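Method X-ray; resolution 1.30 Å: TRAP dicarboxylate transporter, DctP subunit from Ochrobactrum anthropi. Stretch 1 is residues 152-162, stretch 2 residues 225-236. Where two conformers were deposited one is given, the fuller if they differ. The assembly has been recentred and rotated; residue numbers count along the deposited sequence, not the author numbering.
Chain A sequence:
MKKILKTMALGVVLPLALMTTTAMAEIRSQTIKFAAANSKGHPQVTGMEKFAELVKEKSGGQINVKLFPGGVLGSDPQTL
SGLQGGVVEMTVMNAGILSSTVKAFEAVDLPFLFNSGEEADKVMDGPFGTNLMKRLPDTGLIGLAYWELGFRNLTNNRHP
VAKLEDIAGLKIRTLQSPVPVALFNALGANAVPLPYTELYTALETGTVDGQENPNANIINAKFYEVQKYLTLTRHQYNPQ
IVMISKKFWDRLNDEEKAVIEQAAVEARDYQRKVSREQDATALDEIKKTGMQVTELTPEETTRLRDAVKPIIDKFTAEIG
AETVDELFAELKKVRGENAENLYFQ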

# COMPACT_ATOMS: atom_id res chain seq x y z
N ARG A 152 6.90 -2.35 -0.98
CA ARG A 152 7.37 -2.84 -2.26
C ARG A 152 8.87 -3.00 -2.22
O ARG A 152 9.59 -2.07 -1.87
CB ARG A 152 6.96 -1.88 -3.38
CG ARG A 152 5.48 -1.56 -3.37
CD ARG A 152 5.05 -0.77 -4.56
NE ARG A 152 5.12 -1.54 -5.81
CZ ARG A 152 4.18 -2.36 -6.26
NH1 ARG A 152 3.07 -2.56 -5.59
NH2 ARG A 152 4.38 -2.96 -7.41
N ASN A 153 9.32 -4.21 -2.56
CA ASN A 153 10.72 -4.60 -2.59
C ASN A 153 11.14 -5.04 -4.00
O ASN A 153 10.35 -4.94 -4.95
CB ASN A 153 10.94 -5.69 -1.54
CG ASN A 153 10.72 -5.17 -0.12
OD1 ASN A 153 11.18 -4.08 0.25
ND2 ASN A 153 10.02 -5.95 0.69
N LEU A 154 12.37 -5.50 -4.16
CA LEU A 154 12.96 -5.69 -5.48
C LEU A 154 13.62 -7.06 -5.60
O LEU A 154 14.52 -7.37 -4.83
CB LEU A 154 14.03 -4.61 -5.69
CG LEU A 154 14.79 -4.66 -7.00
CD1 LEU A 154 13.89 -4.41 -8.19
CD2 LEU A 154 15.91 -3.64 -6.98
N THR A 155 13.20 -7.84 -6.60
CA THR A 155 13.91 -9.07 -6.92
C THR A 155 14.61 -8.93 -8.25
O THR A 155 14.24 -8.13 -9.08
CB THR A 155 12.97 -10.31 -6.98
OG1 THR A 155 12.05 -10.21 -8.09
CG2 THR A 155 12.18 -10.50 -5.70
N ASN A 156 15.68 -9.69 -8.43
CA ASN A 156 16.29 -9.85 -9.74
C ASN A 156 17.04 -11.19 -9.80
O ASN A 156 17.15 -11.91 -8.80
CB ASN A 156 17.15 -8.64 -10.11
CG ASN A 156 18.56 -8.73 -9.58
OD1 ASN A 156 19.49 -9.04 -10.33
ND2 ASN A 156 18.73 -8.46 -8.31
N ASN A 157 17.51 -11.53 -11.00
CA ASN A 157 18.22 -12.79 -11.19
C ASN A 157 19.65 -12.60 -11.63
O ASN A 157 20.31 -13.58 -11.93
CB ASN A 157 17.51 -13.69 -12.19
CG ASN A 157 17.85 -15.15 -11.99
OD1 ASN A 157 17.86 -15.63 -10.86
ND2 ASN A 157 18.16 -15.86 -13.08
N ARG A 158 20.15 -11.37 -11.64
CA ARG A 158 21.54 -11.10 -12.08
C ARG A 158 22.53 -11.10 -10.91
O ARG A 158 23.55 -11.79 -10.95
CB ARG A 158 21.63 -9.74 -12.78
CG ARG A 158 20.80 -9.55 -14.01
CD ARG A 158 21.48 -10.10 -15.24
NE ARG A 158 21.54 -11.55 -15.19
CZ ARG A 158 20.49 -12.35 -15.38
NH1 ARG A 158 19.30 -11.82 -15.63
NH2 ARG A 158 20.64 -13.66 -15.31
N HIS A 159 22.28 -10.30 -9.87
CA HIS A 159 23.23 -10.17 -8.76
C HIS A 159 22.58 -9.48 -7.58
O HIS A 159 21.56 -8.80 -7.76
CB HIS A 159 24.46 -9.36 -9.19
CG HIS A 159 24.13 -8.04 -9.81
ND1 HIS A 159 24.33 -7.78 -11.15
CD2 HIS A 159 23.60 -6.92 -9.28
CE1 HIS A 159 23.95 -6.54 -11.41
NE2 HIS A 159 23.49 -6.00 -10.30
N PRO A 160 23.15 -9.61 -6.38
CA PRO A 160 22.54 -8.91 -5.24
C PRO A 160 22.52 -7.38 -5.46
O PRO A 160 23.43 -6.82 -6.09
CB PRO A 160 23.46 -9.28 -4.07
CG PRO A 160 24.14 -10.54 -4.47
CD PRO A 160 24.25 -10.50 -5.96
N VAL A 161 21.47 -6.73 -4.96
CA VAL A 161 21.37 -5.28 -4.98
C VAL A 161 21.52 -4.73 -3.56
O VAL A 161 20.68 -4.94 -2.67
CB VAL A 161 20.05 -4.84 -5.59
CG1 VAL A 161 19.83 -3.36 -5.33
CG2 VAL A 161 20.06 -5.14 -7.08
N ALA A 162 22.61 -4.01 -3.34
CA ALA A 162 22.88 -3.43 -2.03
C ALA A 162 23.06 -1.90 -2.08
O ALA A 162 23.18 -1.24 -1.03
CB ALA A 162 24.09 -4.11 -1.42
N GLU A 225 11.26 -19.30 -8.21
CA GLU A 225 11.74 -20.31 -9.16
C GLU A 225 12.60 -19.68 -10.24
O GLU A 225 13.35 -20.38 -10.94
CB GLU A 225 10.57 -21.05 -9.83
CG GLU A 225 9.68 -21.81 -8.87
CD GLU A 225 8.50 -22.52 -9.53
OE1 GLU A 225 8.28 -22.34 -10.73
OE2 GLU A 225 7.79 -23.28 -8.83
N VAL A 226 12.50 -18.36 -10.39
CA VAL A 226 13.09 -17.66 -11.52
C VAL A 226 13.86 -16.40 -11.12
O VAL A 226 14.26 -15.61 -11.97
CB VAL A 226 12.02 -17.35 -12.62
CG1 VAL A 226 11.55 -18.64 -13.25
CG2 VAL A 226 10.84 -16.59 -12.04
N GLN A 227 14.02 -16.20 -9.81
CA GLN A 227 14.75 -15.08 -9.22
C GLN A 227 15.60 -15.56 -8.06
O GLN A 227 15.07 -16.13 -7.12
CB GLN A 227 13.78 -14.04 -8.69
CG GLN A 227 12.83 -13.44 -9.71
CD GLN A 227 13.48 -12.37 -10.56
OE1 GLN A 227 13.38 -11.18 -10.24
NE2 GLN A 227 14.11 -12.76 -11.66
N LYS A 228 16.89 -15.30 -8.10
CA LYS A 228 17.79 -15.68 -7.02
C LYS A 228 18.00 -14.64 -5.92
O LYS A 228 18.50 -15.00 -4.85
CB LYS A 228 19.16 -16.08 -7.58
CG LYS A 228 19.15 -17.49 -8.17
CD LYS A 228 20.48 -17.82 -8.87
CE LYS A 228 20.62 -19.33 -9.17
NZ LYS A 228 19.53 -19.84 -10.05
N TYR A 229 17.60 -13.39 -6.18
CA TYR A 229 17.94 -12.27 -5.30
C TYR A 229 16.72 -11.45 -4.92
O TYR A 229 15.90 -11.12 -5.77
CB TYR A 229 18.99 -11.37 -5.97
CG TYR A 229 20.18 -12.16 -6.43
CD1 TYR A 229 21.06 -12.70 -5.50
CD2 TYR A 229 20.40 -12.43 -7.77
CE1 TYR A 229 22.14 -13.47 -5.90
CE2 TYR A 229 21.49 -13.18 -8.17
CZ TYR A 229 22.33 -13.71 -7.23
OH TYR A 229 23.43 -14.47 -7.63
N LEU A 230 16.64 -11.10 -3.64
CA LEU A 230 15.65 -10.16 -3.10
C LEU A 230 16.37 -9.13 -2.26
O LEU A 230 17.20 -9.50 -1.42
CB LEU A 230 14.63 -10.89 -2.20
CG LEU A 230 13.71 -10.03 -1.33
CD1 LEU A 230 12.83 -9.11 -2.18
CD2 LEU A 230 12.81 -10.85 -0.43
N THR A 231 16.08 -7.85 -2.49
CA THR A 231 16.49 -6.80 -1.58
C THR A 231 15.28 -6.16 -1.00
O THR A 231 14.31 -5.83 -1.71
CB THR A 231 17.32 -5.73 -2.29
OG1 THR A 231 18.52 -6.36 -2.75
CG2 THR A 231 17.71 -4.59 -1.33
N LEU A 232 15.31 -5.98 0.32
CA LEU A 232 14.25 -5.27 1.02
C LEU A 232 14.47 -3.77 0.83
O LEU A 232 14.83 -3.04 1.75
CB LEU A 232 14.22 -5.68 2.49
CG LEU A 232 14.04 -7.18 2.75
CD1 LEU A 232 13.86 -7.46 4.25
CD2 LEU A 232 12.88 -7.77 1.95
N THR A 233 14.29 -3.31 -0.40
CA THR A 233 14.52 -1.90 -0.73
C THR A 233 13.51 -0.99 -0.04
O THR A 233 13.82 0.17 0.22
CB THR A 233 14.38 -1.68 -2.24
OG1 THR A 233 13.24 -2.40 -2.68
CG2 THR A 233 15.59 -2.17 -3.00
N ARG A 234 12.32 -1.50 0.23
CA ARG A 234 11.23 -0.70 0.76
C ARG A 234 11.13 0.64 -0.00
O ARG A 234 10.91 1.70 0.56
CB ARG A 234 11.38 -0.49 2.28
CG ARG A 234 11.33 -1.80 3.05
CD ARG A 234 11.16 -1.58 4.54
NE ARG A 234 11.15 -2.85 5.25
CZ ARG A 234 12.22 -3.45 5.76
NH1 ARG A 234 13.41 -2.89 5.67
NH2 ARG A 234 12.09 -4.61 6.37
N HIS A 235 11.27 0.57 -1.32
CA HIS A 235 11.35 1.78 -2.12
C HIS A 235 10.04 2.53 -2.15
O HIS A 235 10.04 3.73 -2.39
CB HIS A 235 11.87 1.50 -3.54
CG HIS A 235 11.09 0.47 -4.28
ND1 HIS A 235 11.43 -0.86 -4.24
CD2 HIS A 235 9.99 0.56 -5.06
CE1 HIS A 235 10.57 -1.55 -4.96
NE2 HIS A 235 9.68 -0.72 -5.47
N GLN A 236 8.93 1.82 -1.96
CA GLN A 236 7.64 2.45 -1.74
C GLN A 236 6.90 1.62 -0.70
O GLN A 236 7.27 0.49 -0.41
CB GLN A 236 6.82 2.46 -3.03
CG GLN A 236 7.35 3.39 -4.08
CD GLN A 236 6.70 3.10 -5.40
OE1 GLN A 236 6.93 2.04 -6.01
NE2 GLN A 236 5.86 4.00 -5.85
O HOH W 1 25.80 -12.72 -9.41
O HOH W 2 19.26 -8.46 -4.11

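The two stretches pair as antiparallel strands, their N-to-C directions 160° apart, and bury 1037 Å² between them. Backbone hydrogen bonds form the ladder. L154 and T231 bond reciprocally, L154 N to T231 O at 3.1 Å and T231 N to L154 O at 2.9 Å, both nearly straight. N156 and Y229 repeat the pattern, with N156 N to Y229 O and Y229 N to N156 O each 3.0 Å, the latter more bent. Between these pairs T155 faces L230 without such bonds, and their CA atoms close to 4.3 Å; here the CA of T155 lies 3.1 Å from Y229 O in a CA-H...O contact. Farther along, R152 N donates to Q236 O at 2.9 Å, whereas the bond from H235 N to R152 O, at 3.2 Å, is weak.

Side-chain hydrogen bonds supplement the ladder. N153 OD1 accepts from R234 N at 2.8 Å, and N157 OD1 accepts a weak bond from K228 N at 2.9 Å, so at both points an asparagine side-chain carbonyl accepts from a main-chain amide of the other stretch. T155 OG1 donates to Q227 OE1 (2.7 Å), and T231 OG1 to V161 O (2.6 Å). The T231 hydroxyl also accepts from a water, 2.6 Å from OG1, that in turn accepts from V161 N at 2.9 Å, tying V161 to T231 both directly and through solvent.

The aromatic contact centres on Y229, which is covered more than any other residue here. P160 CD sits over one ring face, 4.0 Å from the centroid and 23° off the normal, a CH-pi arrangement. The loop that carries P160 is held by N156, whose OD1 accepts from R158 N (2.8 Å) and H159 N (3.1 Å) while its ND2 donates to H159 O (2.9 Å).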